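Local coordinates for Cag-Z (Helicobacter pylori, PDB 1S2X), which is of unknown function but is encoded in the cag pathogenicity island, and so probably serves the type IV secretion system specified there, at residues Ile102-Glu105 and Leu106-Gly109; Phe12-Ala15 and Glu16-Lys19; Glu94-Phe97 and Ala98-Ile102. The protein carries 1 engineered substitution. One frame throughout, in Å; residues are numbered along the deposited sequence.

Contact 1. Residues Ile102-Glu105 and Leu106-Gly109; sequences IKNE and LTLG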
ATOM      1  N   ILE A 102      15.969 -13.687 -26.761  1.00 47.91           N
ATOM      2  CA  ILE A 102      15.958 -15.078 -26.306  1.00 46.58           C
ATOM      3  C   ILE A 102      15.203 -15.971 -27.273  1.00 51.89           C
ATOM      4  O   ILE A 102      13.985 -15.893 -27.414  1.00 53.60           O
ATOM      5  CB  ILE A 102      15.364 -15.150 -24.883  1.00 43.09           C
ATOM      6  CG1 ILE A 102      16.085 -14.234 -23.888  1.00 40.77           C
ATOM      7  CG2 ILE A 102      15.320 -16.568 -24.353  1.00 39.78           C
ATOM      8  CD1 ILE A 102      15.854 -14.555 -22.437  1.00 44.42           C
ATOM      9  N   LYS A 103      15.933 -16.840 -27.976  1.00 57.29           N
ATOM     10  CA  LYS A 103      15.339 -17.621 -29.054  1.00 51.60           C
ATOM     11  C   LYS A 103      14.557 -18.822 -28.558  1.00 40.80           C
ATOM     12  O   LYS A 103      13.511 -19.172 -29.108  1.00 52.03           O
ATOM     13  CB  LYS A 103      16.420 -18.092 -30.045  1.00 55.03           C
ATOM     14  CG  LYS A 103      16.586 -17.129 -31.214  1.00 52.48           C
ATOM     15  CD  LYS A 103      16.916 -15.734 -30.701  1.00 63.84           C
ATOM     16  CE  LYS A 103      16.254 -14.637 -31.522  1.00 65.85           C
ATOM     17  NZ  LYS A 103      16.983 -13.339 -31.375  1.00 62.56           N
ATOM     18  N   ASN A 104      15.032 -19.500 -27.518  1.00 37.91           N
ATOM     19  CA  ASN A 104      14.256 -20.656 -27.065  1.00 41.37           C
ATOM     20  C   ASN A 104      12.985 -20.192 -26.361  1.00 51.47           C
ATOM     21  O   ASN A 104      13.060 -19.550 -25.312  1.00 52.49           O
ATOM     22  CB  ASN A 104      15.105 -21.533 -26.150  1.00 42.47           C
ATOM     23  CG  ASN A 104      14.453 -22.861 -25.829  1.00 52.19           C
ATOM     24  OD1 ASN A 104      13.384 -22.903 -25.220  1.00 54.20           O
ATOM     25  ND2 ASN A 104      15.099 -23.950 -26.231  1.00 49.29           N
ATOM     26  N   GLU A 105      11.846 -20.518 -26.946  1.00 60.34           N
ATOM     27  CA  GLU A 105      10.519 -20.151 -26.474  1.00 65.04           C
ATOM     28  C   GLU A 105      10.268 -20.611 -25.045  1.00 62.78           C
ATOM     29  O   GLU A 105       9.642 -19.901 -24.251  1.00 65.66           O
ATOM     30  CB  GLU A 105       9.454 -20.715 -27.430  1.00 68.80           C
ATOM     31  CG  GLU A 105       9.239 -19.835 -28.655  1.00 77.54           C
ATOM     32  CD  GLU A 105       8.755 -20.586 -29.881  1.00 86.26           C
ATOM     33  OE1 GLU A 105       7.521 -20.688 -30.083  1.00107.52           O
ATOM     34  OE2 GLU A 105       9.582 -21.086 -30.673  1.00 78.43           O
ATOM     35  N   LEU A 106      10.741 -21.795 -24.662  1.00 49.24           N
ATOM     36  CA  LEU A 106      10.522 -22.235 -23.284  1.00 48.89           C
ATOM     37  C   LEU A 106      11.399 -21.461 -22.307  1.00 55.64           C
ATOM     38  O   LEU A 106      10.997 -21.080 -21.202  1.00 48.31           O
ATOM     39  CB  LEU A 106      10.781 -23.734 -23.181  1.00 57.62           C
ATOM     40  CG  LEU A 106       9.802 -24.668 -23.890  1.00 63.46           C
ATOM     41  CD1 LEU A 106       9.921 -24.586 -25.403  1.00 70.66           C
ATOM     42  CD2 LEU A 106      10.025 -26.104 -23.422  1.00 65.87           C
ATOM     43  N   THR A 107      12.646 -21.209 -22.697  1.00 43.07           N
ATOM     44  CA  THR A 107      13.533 -20.390 -21.887  1.00 43.21           C
ATOM     45  C   THR A 107      12.949 -18.984 -21.756  1.00 47.66           C
ATOM     46  O   THR A 107      13.187 -18.271 -20.773  1.00 44.24           O
ATOM     47  CB  THR A 107      14.946 -20.313 -22.491  1.00 38.64           C
ATOM     48  OG1 THR A 107      15.514 -21.632 -22.573  1.00 40.18           O
ATOM     49  CG2 THR A 107      15.887 -19.496 -21.613  1.00 35.02           C
ATOM     50  N   LEU A 108      12.182 -18.562 -22.763  1.00 43.11           N
ATOM     51  CA  LEU A 108      11.682 -17.177 -22.740  1.00 53.99           C
ATOM     52  C   LEU A 108      10.538 -17.115 -21.729  1.00 57.10           C
ATOM     53  O   LEU A 108      10.343 -16.107 -21.051  1.00 54.27           O
ATOM     54  CB  LEU A 108      11.285 -16.699 -24.125  1.00 56.04           C
ATOM     55  CG  LEU A 108      10.476 -15.415 -24.292  1.00 54.54           C
ATOM     56  CD1 LEU A 108      11.223 -14.199 -23.775  1.00 49.81           C
ATOM     57  CD2 LEU A 108      10.103 -15.193 -25.756  1.00 44.83           C
ATOM     58  N   GLY A 109       9.830 -18.237 -21.653  1.00 50.69           N
ATOM     59  CA  GLY A 109       8.798 -18.437 -20.650  1.00 57.35           C
ATOM     60  C   GLY A 109       9.388 -18.326 -19.255  1.00 56.20           C
ATOM     61  O   GLY A 109       8.769 -17.722 -18.378  1.00 74.78           O
TER
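The N-terminal cap of helix 105-135 joins N104 to L106 and T107: the asparagine carboxamide turns back on the first turn and offers OD1 to two backbone N-H groups. Its bond from T107 N is nearly straight, 3.1 Å from N104 OD1 with an N-H...O angle of 163°. The bond from L106 N to N104 OD1 is weak, because at 2.9 Å the N-H points well off the oxygen (126°). CG of N104 stands anti to its own backbone N (chi1 -170°), which brings OD1 to the L106 and T107 amides. The T107 side chain crosses that of N104 at about a right angle, OG1 lying 3.6 Å from N104 CB. This asparagine N-cap closes the turn that links helices 74-101 and 105-135, and the first helical bonds follow: the one from G109 N to E105 O at 3.1 Å is sound, while those from L108 N to N104 O and E105 O are weak. On the apolar side, CG2 of I102 rests 4.0 Å from CB of L108 and equally far from CG2 of T107. L108 is buried, and its side chain also touches A98 and E99 on helix 74-101.

Contact 2. Residues Phe12-Ala15 and Glu16-Lys19; sequences FNEA and ERQK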
ATOM      1  N   PHE A  12      13.266  -8.866 -13.298  1.00 40.86           N
ATOM      2  CA  PHE A  12      12.938  -7.851 -12.299  1.00 38.69           C
ATOM      3  C   PHE A  12      13.612  -8.147 -10.955  1.00 42.92           C
ATOM      4  O   PHE A  12      12.908  -8.398  -9.979  1.00 43.74           O
ATOM      5  CB  PHE A  12      11.423  -7.763 -12.142  1.00 33.71           C
ATOM      6  CG  PHE A  12      10.971  -6.513 -11.402  1.00 35.00           C
ATOM      7  CD1 PHE A  12      11.560  -5.290 -11.654  1.00 38.17           C
ATOM      8  CD2 PHE A  12       9.958  -6.589 -10.459  1.00 36.82           C
ATOM      9  CE1 PHE A  12      11.158  -4.144 -10.989  1.00 36.95           C
ATOM     10  CE2 PHE A  12       9.546  -5.444  -9.792  1.00 36.00           C
ATOM     11  CZ  PHE A  12      10.147  -4.229 -10.050  1.00 36.19           C
ATOM     12  N   ASN A  13      14.927  -8.123 -10.966  1.00 42.60           N
ATOM     13  CA  ASN A  13      15.925  -8.386  -9.972  1.00 45.15           C
ATOM     14  C   ASN A  13      15.647  -7.638  -8.663  1.00 46.32           C
ATOM     15  O   ASN A  13      14.960  -6.625  -8.678  1.00 41.44           O
ATOM     16  CB  ASN A  13      17.318  -7.924 -10.428  1.00 45.64           C
ATOM     17  CG  ASN A  13      18.071  -8.927 -11.270  1.00 61.25           C
ATOM     18  OD1 ASN A  13      17.749 -10.115 -11.286  1.00 90.93           O
ATOM     19  ND2 ASN A  13      19.089  -8.449 -11.986  1.00 55.97           N
ATOM     20  N   GLU A  14      16.219  -8.139  -7.579  1.00 47.72           N
ATOM     21  CA  GLU A  14      16.160  -7.425  -6.308  1.00 53.34           C
ATOM     22  C   GLU A  14      16.767  -6.040  -6.481  1.00 48.16           C
ATOM     23  O   GLU A  14      16.331  -5.059  -5.879  1.00 55.92           O
ATOM     24  CB  GLU A  14      16.861  -8.219  -5.216  1.00 58.78           C
ATOM     25  CG  GLU A  14      17.606  -9.456  -5.664  1.00 69.21           C
ATOM     26  CD  GLU A  14      16.738 -10.665  -5.934  1.00 72.61           C
ATOM     27  OE1 GLU A  14      16.065 -11.147  -4.992  1.00 66.64           O
ATOM     28  OE2 GLU A  14      16.737 -11.138  -7.096  1.00 57.85           O
ATOM     29  N   ALA A  15      17.788  -5.920  -7.322  1.00 48.19           N
ATOM     30  CA  ALA A  15      18.426  -4.616  -7.498  1.00 57.30           C
ATOM     31  C   ALA A  15      17.539  -3.654  -8.274  1.00 54.09           C
ATOM     32  O   ALA A  15      17.509  -2.446  -8.040  1.00 53.57           O
ATOM     33  CB  ALA A  15      19.763  -4.771  -8.212  1.00 75.24           C
ATOM     34  N   GLU A  16      16.797  -4.205  -9.230  1.00 44.96           N
ATOM     35  CA  GLU A  16      15.911  -3.359 -10.031  1.00 49.78           C
ATOM     36  C   GLU A  16      14.723  -2.928  -9.179  1.00 50.37           C
ATOM     37  O   GLU A  16      14.184  -1.828  -9.255  1.00 44.23           O
ATOM     38  CB  GLU A  16      15.475  -4.126 -11.274  1.00 50.91           C
ATOM     39  CG  GLU A  16      15.604  -3.380 -12.583  1.00 59.15           C
ATOM     40  CD  GLU A  16      16.994  -2.886 -12.908  1.00 56.12           C
ATOM     41  OE1 GLU A  16      17.957  -3.661 -12.767  1.00 62.90           O
ATOM     42  OE2 GLU A  16      17.125  -1.715 -13.302  1.00 61.59           O
ATOM     43  N   ARG A  17      14.312  -3.855  -8.318  1.00 45.23           N
ATOM     44  CA  ARG A  17      13.223  -3.588  -7.392  1.00 40.67           C
ATOM     45  C   ARG A  17      13.609  -2.507  -6.396  1.00 51.40           C
ATOM     46  O   ARG A  17      12.803  -1.615  -6.116  1.00 44.25           O
ATOM     47  CB  ARG A  17      12.849  -4.905  -6.714  1.00 36.30           C
ATOM     48  CG  ARG A  17      12.071  -5.803  -7.682  1.00 35.09           C
ATOM     49  CD  ARG A  17      11.582  -7.048  -6.960  1.00 32.96           C
ATOM     50  NE  ARG A  17      12.571  -7.494  -5.984  1.00 46.42           N
ATOM     51  CZ  ARG A  17      13.085  -8.717  -5.960  1.00 59.94           C
ATOM     52  NH1 ARG A  17      13.983  -9.035  -5.033  1.00 54.71           N
ATOM     53  NH2 ARG A  17      12.687  -9.606  -6.862  1.00 51.30           N
ATOM     54  N   GLN A  18      14.832  -2.585  -5.888  1.00 55.01           N
ATOM     55  CA  GLN A  18      15.345  -1.649  -4.888  1.00 49.49           C
ATOM     56  C   GLN A  18      15.489  -0.256  -5.473  1.00 48.78           C
ATOM     57  O   GLN A  18      15.429   0.759  -4.781  1.00 54.81           O
ATOM     58  CB  GLN A  18      16.667  -2.167  -4.324  1.00 45.40           C
ATOM     59  CG  GLN A  18      17.268  -1.382  -3.176  1.00 54.29           C
ATOM     60  CD  GLN A  18      16.413  -1.215  -1.941  1.00 51.91           C
ATOM     61  OE1 GLN A  18      15.768  -2.133  -1.439  1.00 54.49           O
ATOM     62  NE2 GLN A  18      16.379  -0.005  -1.389  1.00 46.31           N
ATOM     63  N   LYS A  19      15.680  -0.196  -6.785  1.00 48.11           N
ATOM     64  CA  LYS A  19      15.840   1.100  -7.441  1.00 48.35           C
ATOM     65  C   LYS A  19      14.508   1.840  -7.460  1.00 41.44           C
ATOM     66  O   LYS A  19      14.423   3.056  -7.302  1.00 44.84           O
ATOM     67  CB  LYS A  19      16.370   0.936  -8.864  1.00 55.36           C
ATOM     68  CG  LYS A  19      17.653   0.135  -9.020  1.00 70.15           C
ATOM     69  CD  LYS A  19      18.816   0.772  -8.279  1.00 85.44           C
ATOM     70  CE  LYS A  19      19.743   1.550  -9.224  1.00 90.11           C
ATOM     71  NZ  LYS A  19      20.496   2.605  -8.506  1.00 72.67           N
TER
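R17 and E14 form a salt bridge one turn apart at the start of helix 14-23, with R17 NH1 3.0 Å from E14 OE1. As a hydrogen bond it is weak. The two side chains lie side by side and point the same way, but with the carboxylate and guanidinium planes 76° apart the groups do not meet as a flat pair. The R17 chain bends at chi3 (-37°) and folds its guanidinium back over the backbone, placing E14 N 3.5 Å above the centre of the guanidinium plane. In the backbone, the first helical bonds are regular: R17 N donates to N13 O and Q18 N to E14 O, both at 2.9 Å. N13 occupies the N-cap position without a capping bond from its side chain; its ND2 instead binds D8 O and the carboxylate of E9.

Packing centres on F12. CG of R17 sits over one face of its ring, 3.4 Å from the centroid and 17° off the normal, a CH-pi contact. Ring and guanidinium planes are perpendicular, so the aliphatic stem of the arginine meets the ring and the charged end does not stack on it. CB of E16 approaches the ring at CD1, 4.1 Å away. The buried F12 also touches S87, R90 and C91 of helix 74-101 and N118 of helix 105-135, where R17 packs on N118 and F122. R17 thus divides its chemistry: its CG methylene sits over an aromatic ring set against two long helices, while its charge is probably offset in part by the exposed E14.

Contact 3. Residues Glu94-Phe97 and Ala98-Ile102; sequences EKTF and AESTI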
ATOM      1  N   GLU A  94      11.955  -4.982 -19.770  1.00 58.66           N
ATOM      2  CA  GLU A  94      12.637  -6.264 -19.610  1.00 57.08           C
ATOM      3  C   GLU A  94      11.969  -7.279 -20.537  1.00 59.08           C
ATOM      4  O   GLU A  94      12.637  -7.939 -21.337  1.00 62.95           O
ATOM      5  CB  GLU A  94      12.616  -6.743 -18.162  1.00 55.85           C
ATOM      6  CG  GLU A  94      13.551  -5.983 -17.235  1.00 54.68           C
ATOM      7  CD  GLU A  94      13.741  -6.638 -15.882  1.00 50.88           C
ATOM      8  OE1 GLU A  94      13.521  -7.857 -15.724  1.00 48.08           O
ATOM      9  OE2 GLU A  94      14.144  -5.910 -14.949  1.00 41.44           O
ATOM     10  N   LYS A  95      10.644  -7.372 -20.412  1.00 52.83           N
ATOM     11  CA  LYS A  95       9.869  -8.312 -21.210  1.00 47.54           C
ATOM     12  C   LYS A  95      10.194  -8.162 -22.692  1.00 55.57           C
ATOM     13  O   LYS A  95      10.362  -9.143 -23.412  1.00 52.92           O
ATOM     14  CB  LYS A  95       8.364  -8.138 -21.003  1.00 50.36           C
ATOM     15  CG  LYS A  95       7.606  -9.445 -21.219  1.00 52.25           C
ATOM     16  CD  LYS A  95       6.098  -9.233 -21.272  1.00 47.39           C
ATOM     17  CE  LYS A  95       5.565  -9.467 -22.678  1.00 53.77           C
ATOM     18  NZ  LYS A  95       4.227 -10.123 -22.653  1.00 66.61           N
ATOM     19  N   THR A  96      10.281  -6.917 -23.160  1.00 58.38           N
ATOM     20  CA  THR A  96      10.542  -6.741 -24.585  1.00 60.46           C
ATOM     21  C   THR A  96      11.942  -7.244 -24.938  1.00 55.73           C
ATOM     22  O   THR A  96      12.073  -8.045 -25.866  1.00 57.58           O
ATOM     23  CB  THR A  96      10.384  -5.277 -25.022  1.00 65.02           C
ATOM     24  OG1 THR A  96       9.110  -4.783 -24.604  1.00 51.45           O
ATOM     25  CG2 THR A  96      10.420  -5.169 -26.546  1.00 70.18           C
ATOM     26  N   PHE A  97      12.951  -6.781 -24.218  1.00 51.04           N
ATOM     27  CA  PHE A  97      14.342  -7.149 -24.433  1.00 43.57           C
ATOM     28  C   PHE A  97      14.554  -8.652 -24.325  1.00 47.53           C
ATOM     29  O   PHE A  97      15.476  -9.182 -24.951  1.00 55.46           O
ATOM     30  CB  PHE A  97      15.282  -6.459 -23.438  1.00 51.10           C
ATOM     31  CG  PHE A  97      16.754  -6.699 -23.746  1.00 56.36           C
ATOM     32  CD1 PHE A  97      17.422  -5.903 -24.660  1.00 61.56           C
ATOM     33  CD2 PHE A  97      17.454  -7.711 -23.116  1.00 54.63           C
ATOM     34  CE1 PHE A  97      18.758  -6.111 -24.949  1.00 61.54           C
ATOM     35  CE2 PHE A  97      18.788  -7.931 -23.393  1.00 55.05           C
ATOM     36  CZ  PHE A  97      19.443  -7.130 -24.314  1.00 62.28           C
ATOM     37  N   ALA A  98      13.729  -9.356 -23.551  1.00 45.94           N
ATOM     38  CA  ALA A  98      13.902 -10.811 -23.527  1.00 49.97           C
ATOM     39  C   ALA A  98      13.373 -11.439 -24.818  1.00 56.40           C
ATOM     40  O   ALA A  98      13.958 -12.379 -25.359  1.00 53.17           O
ATOM     41  CB  ALA A  98      13.221 -11.428 -22.323  1.00 44.03           C
ATOM     42  N   GLU A  99      12.251 -10.921 -25.307  1.00 53.56           N
ATOM     43  CA  GLU A  99      11.621 -11.424 -26.522  1.00 52.91           C
ATOM     44  C   GLU A  99      12.423 -10.975 -27.742  1.00 60.30           C
ATOM     45  O   GLU A  99      12.230 -11.466 -28.851  1.00 60.58           O
ATOM     46  CB  GLU A  99      10.175 -10.957 -26.658  1.00 43.72           C
ATOM     47  CG  GLU A  99       9.307 -11.158 -25.439  1.00 41.97           C
ATOM     48  CD  GLU A  99       8.025 -10.347 -25.475  1.00 47.41           C
ATOM     49  OE1 GLU A  99       8.088  -9.145 -25.817  1.00 44.47           O
ATOM     50  OE2 GLU A  99       6.964 -10.935 -25.160  1.00 49.54           O
ATOM     51  N   SER A 100      13.337 -10.034 -27.525  1.00 63.17           N
ATOM     52  CA  SER A 100      14.193  -9.580 -28.616  1.00 73.00           C
ATOM     53  C   SER A 100      15.532 -10.313 -28.581  1.00 76.47           C
ATOM     54  O   SER A 100      16.316 -10.236 -29.527  1.00 98.68           O
ATOM     55  CB  SER A 100      14.432  -8.070 -28.539  1.00 73.07           C
ATOM     56  OG  SER A 100      13.261  -7.324 -28.812  1.00 74.34           O
ATOM     57  N   THR A 101      15.784 -11.000 -27.467  1.00 64.91           N
ATOM     58  CA  THR A 101      17.104 -11.558 -27.211  1.00 62.78           C
ATOM     59  C   THR A 101      17.112 -13.067 -27.023  1.00 58.32           C
ATOM     60  O   THR A 101      18.185 -13.672 -27.104  1.00 65.23           O
ATOM     61  CB  THR A 101      17.702 -10.905 -25.939  1.00 63.82           C
ATOM     62  OG1 THR A 101      17.933  -9.510 -26.168  1.00 76.77           O
ATOM     63  CG2 THR A 101      19.051 -11.515 -25.587  1.00 53.03           C
ATOM     64  N   ILE A 102      15.969 -13.687 -26.761  1.00 47.91           N
ATOM     65  CA  ILE A 102      15.958 -15.078 -26.306  1.00 46.58           C
ATOM     66  C   ILE A 102      15.203 -15.971 -27.273  1.00 51.89           C
ATOM     67  O   ILE A 102      13.985 -15.893 -27.414  1.00 53.60           O
ATOM     68  CB  ILE A 102      15.364 -15.150 -24.883  1.00 43.09           C
ATOM     69  CG1 ILE A 102      16.085 -14.234 -23.888  1.00 40.77           C
ATOM     70  CG2 ILE A 102      15.320 -16.568 -24.353  1.00 39.78           C
ATOM     71  CD1 ILE A 102      15.854 -14.555 -22.437  1.00 44.42           C
TER
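Near the C-terminal end of helix 74-101, T101 OG1 donates to F97 O at 2.8 Å, in the carbonyl plane, whereas the T101 amide binds A98 O. With OG1 beside its own backbone N (chi1 -65°), the same hydroxyl oxygen lies 3.2 Å above the centre of the F97 ring. F97 O also takes a weak bond from S100 N. Earlier in the segment the bonding is regular: A98 N donates to E94 O at 2.8 Å, and E99 N to K95 O at 3.2 Å. S100 gives T96 O two weak bonds, one from its amide and one from OG (3.3 Å). OG1 of T96 is satisfied by K92 O, a turn back along the helix. Of the charged groups, K95 NZ and E99 OE2 form a long ion pair of 3.8 Å, and OE2 has a second, weak partner in K186. E94 turns its carboxylate elsewhere, with OE2 in a salt bridge to R90 and OE1 accepting from F12 N and, weakly, from G11 N. T101 OG1 thus serves F97 O, whose amide bond from S100 is weak, while the buried E94 carboxylate is probably stabilised as an anion by R90 and the F12 amide.

In the fold
Contacts 1 and 3 lie on either side of one helix-to-helix turn, share I102 and have centres about 9 Å apart. Near the C-terminal end of helix 74-101, contact 3 uses hydroxyl donors to carbonyls, one weak; contact 1 starts helix 105-135 with a carboxamide acceptor for amides. They meet where L108 CD1 packs 3.6 Å from A98 O. Contact 2, about 17 Å from contact 3 between centres, starts helix 14-23, where the N-cap side chain does not cap and an arginine methylene packs on an aromatic ring. E94 OE1 probably accepts a hydrogen bond from F12 N, joining contacts 2 and 3. Contacts 1 and 2 are surface contacts, each including one buried apolar residue; contact 3 is partly buried.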